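Local structure of probable cobalt-precorrin-6B C(15)-methyltransferase (decarboxylating) (1L3C) at residues T133-E138 with N177-I182. The protein probably methylates C-15 of cobalt-precorrin-6B with S-adenosyl-L-methionine and then decarboxylates the acetate side chain at C-12, giving cobalt-precorrin-7 on the anaerobic route to adenosylcobalamin. Numbering follows the deposited sequence.
Sequences TAILLE and NPVALI
A134 and A180 pair where strand 128-134 meets 171-184, the one reversed strand of the Rossmann-like methyltransferase sheet. The strand order 3-2-1-4-5-7-6, with strand 7 reversed, is the hallmark of class I methyltransferases. Two backbone hydrogen bonds join the pair. A134 N gives its hydrogen to A180 O at 2.9 Å. A180 N gives its own to A134 O at 3.1 Å, almost straight at 177°. Their CB atoms share one sheet face, where K140 of helix 137-149 touches both. I182 reaches the same face. From its CB, CG1 lies beside the backbone N (chi1 -66°), and chi2 of 89° swings CD1 to A134. I182 CD1 lies 3.8 Å from A134 CB, the one close approach of this side chain to 133-138. On the other face, T133 and L181 form the next, non-hydrogen-bonded pair. Their side chains run alongside each other, with OG1 of T133 4.0 Å from CD2 of L181. I25 of helix 19-29 touches both. T133 also lies near T17, which binds S-adenosyl-L-methionine. Past A134 the chain leaves the strand and turns toward helix 137-149. In that turn the tip of I135 meets both methyls of V179: I135 CD1 lies 3.9 Å from V179 CG2 and 4.1 Å from CG1.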
ATOM      1  N   THR A 133      -3.104 -16.235  -8.955  1.00 26.72           N
ATOM      2  CA  THR A 133      -3.128 -14.786  -9.106  1.00 30.44           C
ATOM      3  C   THR A 133      -4.539 -14.349  -8.760  1.00 32.28           C
ATOM      4  O   THR A 133      -5.488 -14.763  -9.427  1.00 40.49           O
ATOM      5  CB  THR A 133      -2.847 -14.438 -10.588  1.00 32.87           C
ATOM      6  OG1 THR A 133      -1.459 -14.645 -10.876  1.00 40.05           O
ATOM      7  CG2 THR A 133      -3.240 -13.026 -10.910  1.00 45.10           C
ATOM      8  N   ALA A 134      -4.696 -13.496  -7.751  1.00 32.08           N
ATOM      9  CA  ALA A 134      -6.029 -13.056  -7.348  1.00 28.88           C
ATOM     10  C   ALA A 134      -6.250 -11.548  -7.410  1.00 30.92           C
ATOM     11  O   ALA A 134      -5.470 -10.761  -6.869  1.00 32.42           O
ATOM     12  CB  ALA A 134      -6.342 -13.571  -5.970  1.00 31.83           C
ATOM     13  N   ILE A 135      -7.321 -11.166  -8.096  1.00 30.65           N
ATOM     14  CA  ILE A 135      -7.717  -9.774  -8.277  1.00 32.10           C
ATOM     15  C   ILE A 135      -8.989  -9.545  -7.469  1.00 31.41           C
ATOM     16  O   ILE A 135      -9.242  -8.455  -6.963  1.00 32.23           O
ATOM     17  CB  ILE A 135      -8.045  -9.493  -9.760  1.00 38.90           C
ATOM     18  CG1 ILE A 135      -6.784  -9.616 -10.599  1.00 43.98           C
ATOM     19  CG2 ILE A 135      -8.699  -8.128  -9.924  1.00 46.88           C
ATOM     20  CD1 ILE A 135      -5.587  -8.856  -9.996  1.00 48.97           C
ATOM     21  N   LEU A 136      -9.828 -10.572  -7.428  1.00 28.64           N
ATOM     22  CA  LEU A 136     -11.066 -10.502  -6.697  1.00 24.88           C
ATOM     23  C   LEU A 136     -10.852 -10.949  -5.267  1.00 29.31           C
ATOM     24  O   LEU A 136     -10.041 -11.833  -4.965  1.00 33.20           O
ATOM     25  CB  LEU A 136     -12.099 -11.390  -7.350  1.00 26.01           C
ATOM     26  CG  LEU A 136     -12.189 -11.131  -8.856  1.00 29.42           C
ATOM     27  CD1 LEU A 136     -13.164 -12.109  -9.474  1.00 24.37           C
ATOM     28  CD2 LEU A 136     -12.603  -9.693  -9.137  1.00 24.20           C
ATOM     29  N   LEU A 137     -11.573 -10.303  -4.372  1.00 33.75           N
ATOM     30  CA  LEU A 137     -11.496 -10.625  -2.966  1.00 36.29           C
ATOM     31  C   LEU A 137     -11.906 -12.097  -2.717  1.00 31.40           C
ATOM     32  O   LEU A 137     -11.369 -12.770  -1.830  1.00 31.35           O
ATOM     33  CB  LEU A 137     -12.407  -9.648  -2.207  1.00 37.34           C
ATOM     34  CG  LEU A 137     -12.735  -9.987  -0.750  1.00 49.13           C
ATOM     35  CD1 LEU A 137     -11.446 -10.003   0.082  1.00 53.79           C
ATOM     36  CD2 LEU A 137     -13.762  -9.003  -0.192  1.00 48.74           C
ATOM     37  N   GLU A 138     -12.847 -12.583  -3.517  1.00 27.66           N
ATOM     38  CA  GLU A 138     -13.363 -13.937  -3.362  1.00 30.72           C
ATOM     39  C   GLU A 138     -12.367 -15.000  -3.783  1.00 32.96           C
ATOM     40  O   GLU A 138     -12.317 -16.080  -3.186  1.00 33.81           O
ATOM     41  CB  GLU A 138     -14.668 -14.099  -4.118  1.00 31.34           C
ATOM     42  CG  GLU A 138     -15.775 -13.170  -3.609  1.00 43.56           C
ATOM     43  CD  GLU A 138     -15.739 -11.732  -4.202  1.00 46.45           C
ATOM     44  OE1 GLU A 138     -14.920 -11.468  -5.117  1.00 42.75           O
ATOM     45  OE2 GLU A 138     -16.550 -10.870  -3.758  1.00 41.56           O
ATOM     46  N   ASN A 177      -3.605  -1.662  -9.257  1.00 25.75           N
ATOM     47  CA  ASN A 177      -4.550  -2.308  -8.348  1.00 25.71           C
ATOM     48  C   ASN A 177      -3.816  -3.392  -7.584  1.00 24.47           C
ATOM     49  O   ASN A 177      -2.901  -4.008  -8.124  1.00 26.02           O
ATOM     50  CB  ASN A 177      -5.714  -2.906  -9.109  1.00 19.89           C
ATOM     51  CG  ASN A 177      -6.570  -1.855  -9.746  1.00 22.95           C
ATOM     52  OD1 ASN A 177      -6.536  -0.682  -9.357  1.00 19.01           O
ATOM     53  ND2 ASN A 177      -7.343  -2.254 -10.738  1.00 24.83           N
ATOM     54  N   PRO A 178      -4.170  -3.605  -6.312  1.00 22.49           N
ATOM     55  CA  PRO A 178      -3.513  -4.635  -5.503  1.00 23.15           C
ATOM     56  C   PRO A 178      -3.648  -6.025  -6.154  1.00 26.27           C
ATOM     57  O   PRO A 178      -4.687  -6.351  -6.732  1.00 32.54           O
ATOM     58  CB  PRO A 178      -4.308  -4.600  -4.195  1.00 20.39           C
ATOM     59  CG  PRO A 178      -4.989  -3.274  -4.207  1.00 21.43           C
ATOM     60  CD  PRO A 178      -5.328  -3.031  -5.610  1.00 19.63           C
ATOM     61  N   VAL A 179      -2.594  -6.827  -6.096  1.00 27.78           N
ATOM     62  CA  VAL A 179      -2.639  -8.195  -6.622  1.00 25.06           C
ATOM     63  C   VAL A 179      -2.116  -9.123  -5.515  1.00 24.31           C
ATOM     64  O   VAL A 179      -1.124  -8.815  -4.853  1.00 27.62           O
ATOM     65  CB  VAL A 179      -1.746  -8.373  -7.861  1.00 24.68           C
ATOM     66  CG1 VAL A 179      -1.906  -9.770  -8.423  1.00 21.71           C
ATOM     67  CG2 VAL A 179      -2.114  -7.368  -8.922  1.00 28.63           C
ATOM     68  N   ALA A 180      -2.809 -10.226  -5.284  1.00 21.25           N
ATOM     69  CA  ALA A 180      -2.401 -11.188  -4.277  1.00 22.76           C
ATOM     70  C   ALA A 180      -1.920 -12.480  -4.948  1.00 26.58           C
ATOM     71  O   ALA A 180      -2.450 -12.909  -5.989  1.00 22.20           O
ATOM     72  CB  ALA A 180      -3.559 -11.484  -3.344  1.00 22.72           C
ATOM     73  N   LEU A 181      -0.872 -13.068  -4.394  1.00 23.58           N
ATOM     74  CA  LEU A 181      -0.364 -14.313  -4.926  1.00 22.30           C
ATOM     75  C   LEU A 181      -0.534 -15.355  -3.822  1.00 23.15           C
ATOM     76  O   LEU A 181      -0.052 -15.167  -2.698  1.00 20.39           O
ATOM     77  CB  LEU A 181       1.106 -14.169  -5.327  1.00 22.65           C
ATOM     78  CG  LEU A 181       1.436 -13.144  -6.426  1.00 27.36           C
ATOM     79  CD1 LEU A 181       2.929 -13.186  -6.775  1.00 28.88           C
ATOM     80  CD2 LEU A 181       0.617 -13.428  -7.672  1.00 24.30           C
ATOM     81  N   ILE A 182      -1.309 -16.396  -4.113  1.00 22.23           N
ATOM     82  CA  ILE A 182      -1.533 -17.487  -3.170  1.00 17.36           C
ATOM     83  C   ILE A 182      -0.675 -18.619  -3.707  1.00 19.42           C
ATOM     84  O   ILE A 182      -0.803 -18.996  -4.856  1.00 23.54           O
ATOM     85  CB  ILE A 182      -3.031 -17.887  -3.110  1.00 18.95           C
ATOM     86  CG1 ILE A 182      -3.862 -16.735  -2.520  1.00 19.54           C
ATOM     87  CG2 ILE A 182      -3.228 -19.090  -2.196  1.00 19.80           C
ATOM     88  CD1 ILE A 182      -4.348 -15.753  -3.531  1.00 15.78           C
TER